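Local coordinates for PROTEIN (hypothetical protein EF0366) (Enterococcus faecalis, PDB 1VPY) that is of unknown function, a member of the DUF72 family that folds as a TIM alpha/beta barrel and binds zinc ions in the crystal, at residues S33-Y38 against P43-D48; E37-L42 against K65-N70. All coordinates share one frame; numbering follows the deposited sequence.

Contact 1: residues S33-Y38 against P43-D48. With ZN (zinc ion), chain E.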
loop_
_atom_site.group_PDB
_atom_site.type_symbol
_atom_site.label_atom_id
_atom_site.label_comp_id
_atom_site.label_asym_id
_atom_site.label_seq_id
_atom_site.Cartn_x
_atom_site.Cartn_y
_atom_site.Cartn_z
ATOM N N SER A 33 -12.769 6.941 -16.759
ATOM C CA SER A 33 -12.278 5.813 -17.556
ATOM C C SER A 33 -12.041 4.515 -16.737
ATOM O O SER A 33 -12.474 4.408 -15.588
ATOM C CB SER A 33 -11.029 6.211 -18.355
ATOM O OG SER A 33 -9.889 6.282 -17.516
ATOM N N THR A 34 -11.346 3.546 -17.339
ATOM C CA THR A 34 -11.413 2.136 -16.909
ATOM C C THR A 34 -10.080 1.504 -16.522
ATOM O O THR A 34 -9.023 1.968 -16.945
ATOM C CB THR A 34 -12.011 1.265 -18.040
ATOM O OG1 THR A 34 -11.230 1.425 -19.234
ATOM C CG2 THR A 34 -13.425 1.682 -18.335
ATOM N N LEU A 35 -10.147 0.423 -15.742
ATOM C CA LEU A 35 -8.982 -0.420 -15.457
ATOM C C LEU A 35 -8.278 -0.929 -16.725
ATOM O O LEU A 35 -7.051 -0.943 -16.787
ATOM C CB LEU A 35 -9.372 -1.608 -14.568
ATOM C CG LEU A 35 -8.306 -2.690 -14.329
ATOM C CD1 LEU A 35 -7.094 -2.133 -13.600
ATOM C CD2 LEU A 35 -8.873 -3.858 -13.561
ATOM N N TYR A 36 -9.049 -1.357 -17.721
ATOM C CA TYR A 36 -8.482 -1.813 -18.989
ATOM C C TYR A 36 -7.617 -0.731 -19.638
ATOM O O TYR A 36 -6.481 -1.004 -20.025
ATOM C CB TYR A 36 -9.589 -2.277 -19.942
ATOM C CG TYR A 36 -9.122 -2.666 -21.334
ATOM C CD1 TYR A 36 -8.609 -3.937 -21.591
ATOM C CD2 TYR A 36 -9.212 -1.763 -22.399
ATOM C CE1 TYR A 36 -8.184 -4.297 -22.871
ATOM C CE2 TYR A 36 -8.795 -2.114 -23.681
ATOM C CZ TYR A 36 -8.283 -3.381 -23.906
ATOM O OH TYR A 36 -7.870 -3.732 -25.167
ATOM N N GLU A 37 -8.151 0.486 -19.736
ATOM C CA GLU A 37 -7.421 1.612 -20.325
ATOM C C GLU A 37 -6.313 2.126 -19.401
ATOM O O GLU A 37 -5.280 2.600 -19.867
ATOM C CB GLU A 37 -8.375 2.747 -20.708
ATOM C CG GLU A 37 -7.984 3.509 -21.987
ATOM C CD GLU A 37 -6.925 4.593 -21.767
ATOM O OE1 GLU A 37 -6.864 5.170 -20.655
ATOM O OE2 GLU A 37 -6.154 4.878 -22.717
ATOM N N TYR A 38 -6.525 2.032 -18.094
ATOM C CA TYR A 38 -5.498 2.407 -17.132
ATOM C C TYR A 38 -4.239 1.555 -17.332
ATOM O O TYR A 38 -3.116 2.059 -17.251
ATOM C CB TYR A 38 -6.021 2.270 -15.700
ATOM C CG TYR A 38 -4.975 2.522 -14.645
ATOM C CD1 TYR A 38 -4.059 1.529 -14.305
ATOM C CD2 TYR A 38 -4.894 3.753 -13.987
ATOM C CE1 TYR A 38 -3.089 1.750 -13.351
ATOM C CE2 TYR A 38 -3.928 3.983 -13.016
ATOM C CZ TYR A 38 -3.025 2.971 -12.706
ATOM O OH TYR A 38 -2.050 3.159 -11.754
ATOM N N PRO A 43 1.936 0.396 -14.968
ATOM C CA PRO A 43 2.230 -0.988 -14.591
ATOM C C PRO A 43 1.723 -1.383 -13.198
ATOM O O PRO A 43 1.880 -2.534 -12.787
ATOM C CB PRO A 43 3.753 -1.010 -14.597
ATOM C CG PRO A 43 4.138 0.379 -14.143
ATOM C CD PRO A 43 3.017 1.311 -14.548
ATOM N N LEU A 44 1.125 -0.444 -12.481
ATOM C CA LEU A 44 0.716 -0.703 -11.121
ATOM C C LEU A 44 -0.521 0.098 -10.783
ATOM O O LEU A 44 -0.655 1.248 -11.194
ATOM C CB LEU A 44 1.858 -0.346 -10.169
ATOM C CG LEU A 44 1.731 -0.552 -8.661
ATOM C CD1 LEU A 44 1.637 -2.035 -8.303
ATOM C CD2 LEU A 44 2.917 0.095 -7.983
ATOM N N VAL A 45 -1.434 -0.525 -10.052
ATOM C CA VAL A 45 -2.597 0.166 -9.535
ATOM C C VAL A 45 -2.836 -0.254 -8.091
ATOM O O VAL A 45 -2.511 -1.372 -7.704
ATOM C CB VAL A 45 -3.853 -0.104 -10.392
ATOM C CG1 VAL A 45 -4.477 -1.440 -10.044
ATOM C CG2 VAL A 45 -4.872 1.020 -10.231
ATOM N N GLU A 46 -3.373 0.656 -7.290
ATOM C CA GLU A 46 -3.914 0.275 -6.002
ATOM C C GLU A 46 -5.421 0.326 -6.085
ATOM O O GLU A 46 -5.995 1.339 -6.479
ATOM C CB GLU A 46 -3.433 1.182 -4.882
ATOM C CG GLU A 46 -4.004 0.785 -3.525
ATOM C CD GLU A 46 -3.627 1.749 -2.432
ATOM O OE1 GLU A 46 -2.441 2.106 -2.329
ATOM O OE2 GLU A 46 -4.518 2.157 -1.670
HETATM N N MSE A 47 -6.056 -0.779 -5.721
HETATM C CA MSE A 47 -7.500 -0.837 -5.702
HETATM C C MSE A 47 -7.993 -0.899 -4.274
HETATM O O MSE A 47 -7.607 -1.787 -3.509
HETATM C CB MSE A 47 -7.989 -2.020 -6.511
HETATM C CG MSE A 47 -7.647 -1.884 -7.977
HETATM SE SE MSE A 47 -8.549 -3.211 -9.067
HETATM C CE MSE A 47 -10.459 -2.592 -8.889
ATOM N N ASP A 48 -8.836 0.073 -3.931
ATOM C CA ASP A 48 -9.377 0.213 -2.590
ATOM C C ASP A 48 -10.769 -0.389 -2.458
ATOM O O ASP A 48 -11.297 -0.507 -1.364
ATOM C CB ASP A 48 -9.400 1.687 -2.208
ATOM C CG ASP A 48 -8.009 2.250 -1.978
ATOM O OD1 ASP A 48 -7.020 1.486 -2.021
ATOM O OD2 ASP A 48 -7.902 3.468 -1.748
HETATM ZN ZN ZN E . -5.856 7.467 -20.592
#

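Contact 2: residues E37-L42 against K65-N70. With ZN (zinc ion), chain E.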
loop_
_atom_site.group_PDB
_atom_site.type_symbol
_atom_site.label_atom_id
_atom_site.label_comp_id
_atom_site.label_asym_id
_atom_site.label_seq_id
_atom_site.Cartn_x
_atom_site.Cartn_y
_atom_site.Cartn_z
ATOM N N GLU A 37 -8.151 0.486 -19.736
ATOM C CA GLU A 37 -7.421 1.612 -20.325
ATOM C C GLU A 37 -6.313 2.126 -19.401
ATOM O O GLU A 37 -5.280 2.600 -19.867
ATOM C CB GLU A 37 -8.375 2.747 -20.708
ATOM C CG GLU A 37 -7.984 3.509 -21.987
ATOM C CD GLU A 37 -6.925 4.593 -21.767
ATOM O OE1 GLU A 37 -6.864 5.170 -20.655
ATOM O OE2 GLU A 37 -6.154 4.878 -22.717
ATOM N N TYR A 38 -6.525 2.032 -18.094
ATOM C CA TYR A 38 -5.498 2.407 -17.132
ATOM C C TYR A 38 -4.239 1.555 -17.332
ATOM O O TYR A 38 -3.116 2.059 -17.251
ATOM C CB TYR A 38 -6.021 2.270 -15.700
ATOM C CG TYR A 38 -4.975 2.522 -14.645
ATOM C CD1 TYR A 38 -4.059 1.529 -14.305
ATOM C CD2 TYR A 38 -4.894 3.753 -13.987
ATOM C CE1 TYR A 38 -3.089 1.750 -13.351
ATOM C CE2 TYR A 38 -3.928 3.983 -13.016
ATOM C CZ TYR A 38 -3.025 2.971 -12.706
ATOM O OH TYR A 38 -2.050 3.159 -11.754
ATOM N N ALA A 39 -4.444 0.268 -17.603
ATOM C CA ALA A 39 -3.357 -0.688 -17.806
ATOM C C ALA A 39 -2.650 -0.488 -19.142
ATOM O O ALA A 39 -1.738 -1.242 -19.478
ATOM C CB ALA A 39 -3.880 -2.103 -17.692
ATOM N N SER A 40 -3.073 0.522 -19.900
ATOM C CA SER A 40 -2.372 0.913 -21.126
ATOM C C SER A 40 -1.175 1.810 -20.822
ATOM O O SER A 40 -0.171 1.754 -21.538
ATOM C CB SER A 40 -3.303 1.633 -22.109
ATOM O OG SER A 40 -4.348 0.789 -22.544
ATOM N N HIS A 41 -1.284 2.641 -19.782
ATOM C CA HIS A 41 -0.205 3.580 -19.445
ATOM C C HIS A 41 0.602 3.171 -18.215
ATOM O O HIS A 41 1.783 3.479 -18.132
ATOM C CB HIS A 41 -0.697 5.031 -19.244
ATOM C CG HIS A 41 -2.111 5.277 -19.666
ATOM N ND1 HIS A 41 -2.492 5.365 -20.990
ATOM C CD2 HIS A 41 -3.233 5.490 -18.936
ATOM C CE1 HIS A 41 -3.791 5.600 -21.055
ATOM N NE2 HIS A 41 -4.264 5.684 -19.822
ATOM N N LEU A 42 -0.030 2.512 -17.252
ATOM C CA LEU A 42 0.658 2.236 -15.985
ATOM C C LEU A 42 0.819 0.749 -15.639
ATOM O O LEU A 42 -0.032 -0.069 -15.997
ATOM C CB LEU A 42 0.030 3.034 -14.831
ATOM C CG LEU A 42 0.292 4.547 -14.884
ATOM C CD1 LEU A 42 -0.507 5.300 -13.832
ATOM C CD2 LEU A 42 1.775 4.872 -14.744
ATOM N N LYS A 65 -7.959 -10.717 -15.797
ATOM C CA LYS A 65 -7.964 -10.893 -17.253
ATOM C C LYS A 65 -7.793 -9.580 -18.043
ATOM O O LYS A 65 -7.301 -9.590 -19.178
ATOM C CB LYS A 65 -9.246 -11.610 -17.696
ATOM C CG LYS A 65 -9.392 -13.031 -17.161
ATOM N N ALA A 66 -8.178 -8.461 -17.429
ATOM C CA ALA A 66 -8.264 -7.164 -18.115
ATOM C C ALA A 66 -6.937 -6.419 -18.241
ATOM O O ALA A 66 -6.849 -5.412 -18.953
ATOM C CB ALA A 66 -9.285 -6.278 -17.427
ATOM N N VAL A 67 -5.916 -6.912 -17.547
ATOM C CA VAL A 67 -4.605 -6.260 -17.511
ATOM C C VAL A 67 -3.516 -7.105 -18.217
ATOM O O VAL A 67 -3.678 -8.323 -18.356
ATOM C CB VAL A 67 -4.206 -5.912 -16.054
ATOM C CG1 VAL A 67 -5.241 -4.988 -15.428
ATOM C CG2 VAL A 67 -4.044 -7.166 -15.222
ATOM N N PRO A 68 -2.414 -6.463 -18.678
ATOM C CA PRO A 68 -1.302 -7.187 -19.313
ATOM C C PRO A 68 -0.660 -8.255 -18.419
ATOM O O PRO A 68 -0.859 -8.257 -17.196
ATOM C CB PRO A 68 -0.283 -6.077 -19.602
ATOM C CG PRO A 68 -1.089 -4.849 -19.697
ATOM C CD PRO A 68 -2.148 -5.012 -18.648
ATOM N N GLU A 69 0.116 -9.140 -19.043
ATOM C CA GLU A 69 0.752 -10.273 -18.360
ATOM C C GLU A 69 1.553 -9.902 -17.102
ATOM O O GLU A 69 1.629 -10.693 -16.170
ATOM C CB GLU A 69 1.620 -11.082 -19.342
ATOM C CG GLU A 69 2.728 -10.281 -20.032
ATOM C CD GLU A 69 3.418 -11.050 -21.164
ATOM O OE1 GLU A 69 2.739 -11.829 -21.880
ATOM O OE2 GLU A 69 4.646 -10.862 -21.340
ATOM N N ASN A 70 2.149 -8.714 -17.072
ATOM C CA ASN A 70 2.939 -8.323 -15.909
ATOM C C ASN A 70 2.599 -6.936 -15.358
ATOM O O ASN A 70 3.480 -6.126 -15.049
ATOM C CB ASN A 70 4.443 -8.514 -16.154
ATOM C CG ASN A 70 4.917 -7.833 -17.409
ATOM O OD1 ASN A 70 4.741 -6.621 -17.570
ATOM N ND2 ASN A 70 5.525 -8.606 -18.315
HETATM ZN ZN ZN E . -5.856 7.467 -20.592
#

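Contact 1: residues S33-Y38 against P43-D48
Tyr38 lies with one ring face over the side chain of Val45, whose CG2 makes a CH-pi contact 4.0 Å from the ring centroid, tilted 26° from the ring normal and displaced toward the rim on the CE1 and CZ side. With chi1 at 175° the Tyr38 ring swings away from the backbone N and extends off the helix toward strand 44-47. Val45 crosses it at a slant, its CB 3.6 Å from Tyr38 CE1, while the other methyl, CG1, meets Leu35 CD1 more loosely at 4.5 Å. At the far end of the ring the phenol donates a hydrogen bond to a backbone carbonyl, Tyr38 OH to Leu44 O; Leu44 O lies at the ring edge, in its plane. The contact belongs to the beta-alpha-beta crossover from strand 13-18 through helix 35-41 to strand 44-47 of the eight-stranded TIM barrel, and the helix presents an aromatic and an aliphatic residue, one helical turn apart, to the second strand. Tyr38 OH is also hydrogen-bonded to Leu18 N, so a single phenol joins the helix to two neighbouring strands' ends. Thr34 caps the start of the helix, its OG1 accepting from Glu37 N at 3.3 Å with an N-H...O angle of 161°. On the helix flank turned from the strand, Glu37 OE1 reaches a zinc ion at 2.5 Å.

Contact 2: residues E37-L42 against K65-N70
A single methyl group carries the helix side of this small contact: Ala39 CB fits against two consecutive residues of the loop, Val67 and Pro68, and the side chains that meet are all apolar. Pro68 approaches with the CD corner of its ring, 3.5 Å from Ala39 CB, while its CG lies 3.7 Å from the carbonyl oxygen Ala39 O. Val67 adds one branch: CG1, set anti to the carbonyl carbon (chi1 -59°), comes within 3.9 Å of Ala39 CB. Val67 O also accepts a hydrogen bond from Lys113 NZ; Phe71 touches Ala39 as well. Within the helix segment, Tyr38 O accepts from both His41 N and Leu42 N. On the side of the helix far from the loop, His41 NE2 binds the zinc ion at 2.5 Å and so joins Glu37 as a ligand. The His41 ring has Glu37 O 3.2 Å above one face, toward its rim. The zinc ion is thus bound by two side chains four residues apart, one helical turn, on the flank of helix 35-41. The apolar contact joins this helix, which leads into strand 44-47, to the loop leading into the adjacent strand 72-76 of the closed parallel TIM barrel.

Overall arrangement
From the N terminus, the chain runs through strand 13-18 and an unmodelled piece to helix 35-41, from which both contacts start. Contact 1 closes a short loop, with only four residues separating its segments, and lays the helix on strand 44-47. Contact 2 closes a longer one that leaves the same helix, passes through that strand and helix 57-65, and returns just before strand 72-76. Residues 43-48 thus lie inside the loop closed by contact 2. The two are about 7 Å apart, centre to centre, and touch directly where Leu35 CD1 packs 3.9 Å from Val67 CG1. Together they tie helix 35-41 to strand 44-47 and to the loop before strand 72-76, on the same side of the chain's centre.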